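Local coordinates for protein omega transaminase (Pseudomonas sp., PDB 5LHA) that probably catalyses the transfer of an amino group from amines to keto acids as a fold-type I transaminase, held here with its cofactor in the pyridoxamine phosphate form, at residues A[76-81]-A[338-343]; A[237-242]-A[387-392]. All coordinates share one frame; numbering follows the deposited sequence.

Contact 1: A[76-81]-A[338-343]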
# COMPACT_ATOMS: atom_id res chain seq x y z
N ALA A 76 -20.31 16.17 40.33
CA ALA A 76 -20.07 17.53 40.80
C ALA A 76 -18.89 18.18 40.07
O ALA A 76 -18.92 19.39 39.79
CB ALA A 76 -19.83 17.54 42.31
N ALA A 77 -17.84 17.41 39.79
CA ALA A 77 -16.71 17.96 39.04
C ALA A 77 -17.12 18.42 37.65
O ALA A 77 -16.71 19.49 37.20
CB ALA A 77 -15.59 16.91 38.94
N ILE A 78 -17.96 17.64 36.97
CA ILE A 78 -18.39 18.00 35.62
C ILE A 78 -19.20 19.29 35.65
O ILE A 78 -19.00 20.19 34.83
CB ILE A 78 -19.17 16.84 34.98
CG1 ILE A 78 -18.24 15.68 34.65
CG2 ILE A 78 -19.88 17.31 33.73
CD1 ILE A 78 -18.94 14.36 34.46
N ALA A 79 -20.14 19.37 36.60
CA ALA A 79 -20.96 20.57 36.74
C ALA A 79 -20.11 21.80 37.02
O ALA A 79 -20.35 22.88 36.47
CB ALA A 79 -22.00 20.36 37.85
N ALA A 80 -19.12 21.67 37.91
CA ALA A 80 -18.24 22.78 38.23
C ALA A 80 -17.54 23.31 36.98
O ALA A 80 -17.52 24.52 36.72
CB ALA A 80 -17.22 22.37 39.28
N GLN A 81 -16.97 22.41 36.17
CA GLN A 81 -16.21 22.86 35.01
C GLN A 81 -17.11 23.45 33.93
O GLN A 81 -16.71 24.38 33.23
CB GLN A 81 -15.39 21.71 34.43
CG GLN A 81 -14.45 22.16 33.34
CD GLN A 81 -13.51 23.25 33.80
OE1 GLN A 81 -12.96 23.17 34.89
NE2 GLN A 81 -13.31 24.27 32.97
N CYS A 338 -11.30 16.53 31.16
CA CYS A 338 -10.18 16.52 32.09
C CYS A 338 -10.67 16.60 33.53
O CYS A 338 -10.27 15.79 34.38
CB CYS A 338 -9.24 17.69 31.76
SG CYS A 338 -8.42 17.54 30.16
N ALA A 339 -11.56 17.56 33.81
CA ALA A 339 -12.13 17.73 35.14
C ALA A 339 -12.70 16.43 35.69
O ALA A 339 -12.48 16.09 36.86
CB ALA A 339 -13.21 18.82 35.11
N ALA A 340 -13.51 15.73 34.88
CA ALA A 340 -14.04 14.45 35.30
C ALA A 340 -12.93 13.43 35.52
O ALA A 340 -13.01 12.61 36.44
CB ALA A 340 -15.07 13.93 34.28
N ALA A 341 -11.91 13.43 34.66
CA ALA A 341 -10.79 12.51 34.81
C ALA A 341 -10.10 12.68 36.16
O ALA A 341 -9.79 11.70 36.84
CB ALA A 341 -9.77 12.73 33.68
N LEU A 342 -9.84 13.93 36.56
CA LEU A 342 -9.16 14.19 37.83
C LEU A 342 -9.93 13.61 39.00
O LEU A 342 -9.34 13.01 39.91
CB LEU A 342 -8.92 15.68 38.02
CG LEU A 342 -7.92 16.27 37.02
CD1 LEU A 342 -7.93 17.80 37.00
CD2 LEU A 342 -6.53 15.74 37.32
N ALA A 343 -11.26 13.76 38.99
CA ALA A 343 -12.07 13.20 40.06
C ALA A 343 -12.02 11.68 40.04
O ALA A 343 -12.01 11.03 41.09
CB ALA A 343 -13.52 13.69 39.94

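Contact 2: A[237-242]-A[387-392]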
# COMPACT_ATOMS: atom_id res chain seq x y z
N GLY A 237 -9.93 -9.90 22.59
CA GLY A 237 -9.52 -11.15 21.97
C GLY A 237 -9.79 -12.38 22.80
O GLY A 237 -9.65 -13.50 22.28
N GLY A 238 -10.19 -12.22 24.06
CA GLY A 238 -10.62 -13.32 24.90
C GLY A 238 -10.00 -13.43 26.28
O GLY A 238 -10.01 -14.52 26.87
N VAL A 239 -9.55 -12.31 26.85
CA VAL A 239 -8.85 -12.27 28.13
C VAL A 239 -7.70 -13.27 28.11
O VAL A 239 -7.66 -14.22 28.89
CB VAL A 239 -9.80 -12.52 29.31
CG1 VAL A 239 -9.10 -12.26 30.64
CG2 VAL A 239 -11.04 -11.66 29.19
N ILE A 240 -6.72 -13.02 27.25
CA ILE A 240 -5.53 -13.87 27.17
C ILE A 240 -4.48 -13.25 28.07
O ILE A 240 -4.00 -12.15 27.82
CB ILE A 240 -5.04 -14.00 25.73
CG1 ILE A 240 -6.13 -14.63 24.86
CG2 ILE A 240 -3.76 -14.83 25.68
CD1 ILE A 240 -6.04 -14.28 23.40
N VAL A 241 -4.16 -13.96 29.15
CA VAL A 241 -3.14 -13.51 30.11
C VAL A 241 -1.81 -14.12 29.66
O VAL A 241 -1.66 -15.35 29.70
CB VAL A 241 -3.49 -13.94 31.54
CG1 VAL A 241 -2.50 -13.34 32.53
CG2 VAL A 241 -4.92 -13.55 31.89
N PRO A 242 -0.84 -13.32 29.23
CA PRO A 242 0.44 -13.88 28.80
C PRO A 242 1.19 -14.43 30.00
O PRO A 242 0.90 -14.06 31.15
CB PRO A 242 1.17 -12.67 28.20
CG PRO A 242 0.60 -11.52 28.91
CD PRO A 242 -0.85 -11.85 29.13
N MET A 387 -10.71 -8.86 34.82
CA MET A 387 -11.04 -9.30 33.47
C MET A 387 -10.90 -10.81 33.41
O MET A 387 -9.85 -11.36 33.76
CB MET A 387 -10.16 -8.62 32.41
CG MET A 387 -8.66 -8.70 32.64
SD MET A 387 -7.78 -7.40 31.77
CE MET A 387 -8.25 -7.68 30.07
N ILE A 388 -11.98 -11.48 33.02
CA ILE A 388 -12.06 -12.94 33.02
C ILE A 388 -12.82 -13.36 31.77
O ILE A 388 -13.71 -12.65 31.29
CB ILE A 388 -12.75 -13.47 34.30
CG1 ILE A 388 -11.84 -13.29 35.52
CG2 ILE A 388 -13.14 -14.94 34.15
CD1 ILE A 388 -12.57 -13.40 36.83
N ALA A 389 -12.44 -14.50 31.20
CA ALA A 389 -13.17 -15.07 30.08
C ALA A 389 -13.43 -16.55 30.32
O ALA A 389 -12.56 -17.29 30.79
CB ALA A 389 -12.41 -14.91 28.76
N LEU A 390 -14.65 -16.97 29.99
CA LEU A 390 -15.02 -18.38 29.98
C LEU A 390 -14.99 -18.84 28.53
O LEU A 390 -15.70 -18.29 27.69
CB LEU A 390 -16.40 -18.58 30.60
CG LEU A 390 -16.61 -18.08 32.04
CD1 LEU A 390 -17.16 -16.66 32.03
CD2 LEU A 390 -17.54 -19.00 32.83
N ASP A 391 -14.14 -19.81 28.23
CA ASP A 391 -13.93 -20.24 26.85
C ASP A 391 -14.79 -21.48 26.57
O ASP A 391 -14.51 -22.58 27.06
CB ASP A 391 -12.45 -20.50 26.59
CG ASP A 391 -12.12 -20.45 25.12
OD1 ASP A 391 -12.93 -20.98 24.31
OD2 ASP A 391 -11.08 -19.85 24.77
N LEU A 392 -15.82 -21.31 25.74
CA LEU A 392 -16.75 -22.38 25.44
C LEU A 392 -16.29 -23.11 24.18
O LEU A 392 -15.97 -22.47 23.17
CB LEU A 392 -18.18 -21.85 25.26
CG LEU A 392 -18.81 -20.95 26.34
CD1 LEU A 392 -20.21 -20.53 25.92
CD2 LEU A 392 -18.84 -21.61 27.72

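Contact 1: A[76-81]-A[338-343]
Segments 76-81 of helix 72-85 and 338-343 of helix 335-350 run nearly antiparallel, their short axes 150° apart in direction and 8.2 Å apart at closest approach, and the CA atoms of Ile78 and Ala340 come within 5.6 Å of each other. At one end the methyls of Ala77 and Ala343 meet tip to tip, CB to CB 4.0 Å, while Ala77 CB also lies 3.8 Å from Ala339 O. In the middle Ile78 presents its longer branch: CG1 stands anti to the carbonyl carbon (chi1 -71°) and packs 3.6 Å from Ala340 CB, with CD1 running on alongside the same methyl. At the other end Ala339 CB touches Gln81 CB at 3.7 Å and stays close to its CG. The Gln81 chain bends at chi2 (57°), and its amide is engaged outside the two segments: NE2 bonds Leu85 O and OE1 accepts from Arg98 NH1. Ile300 touches both Ile78 and Ala340, and Leu82 of the second subunit packs on Ile78. No hydrogen bond crosses between the two segments, so their adhesion rests on van der Waals contact, and alanines on both faces let the helices approach closely.

Contact 2: A[237-242]-A[387-392]
Val239 points its side chain at strand 387-392 and meets three of its residues in turn. Its CB already lies 3.6 Å from Ala389 CB. CG1, anti to the backbone N (chi1 -171°), reaches to 3.3 Å from the carbonyl O of Met387 and brushes the carbonyl carbon behind it. The same methyl touches Met387 CG at 4.1 Å; Met387 chi1 of 52° sets that CG between its own backbone N and carbonyl carbon. CG2, the other tip, rests 3.5 Å from Ile388 O and is also in contact with Ala389 CB. Ile431 of strand 429-432, next to 387-393 in the same sheet, touches both Val239 and Ala389. The loop carrying Val239 follows strand 225-230 of the mixed sheet that also includes strand 260-264, the central sheet of the large domain in fold-type I enzymes, and the contact ties it to the second mixed sheet, which includes strand 387-393. Val239 and Ile240 both lie opposite Gln234 in a G1 beta bulge, with Val239 at left-handed backbone angles (phi 52°). An alanine in place of Val239 would probably leave a gap beside the Met387 and Ile388 carbonyls and take from Met387 CG and Ala389 CB the methyl contacts just described. One residue earlier, Gly238 O sits close against the methyl of Ala389, 3.1 Å from CB. At the backbone angles of Gly238 a CB would press against the carbonyl O of Gly237. Gly238 O also accepts a hydrogen bond from Arg382 NE, and Arg382 NH2 forms a salt bridge with Asp391 OD2, so one guanidinium links the loop to the strand. Arg194 supplies a second positive partner for that carboxylate oxygen.

Overall arrangement
Contacts 1 and 2 lie on opposite sides of the chain's centre, about 34 Å apart between their own centres and about 20 Å apart at their nearest atoms, so neither touches the other. Along the sequence their segments alternate: 237-242 falls between the two helices of contact 1, and 338-343 between the two segments of contact 2. Contact 1 is the more peripheral, about 23 Å from the chain's centre against 13 Å, and adjoins the second subunit through Ile78. No other chain touches the segments of contact 2, which approaches the active site: the Met387 side chain lies about 8 Å from a bound pyridoxamine phosphate, whose pocket includes Glu231 and Lys293.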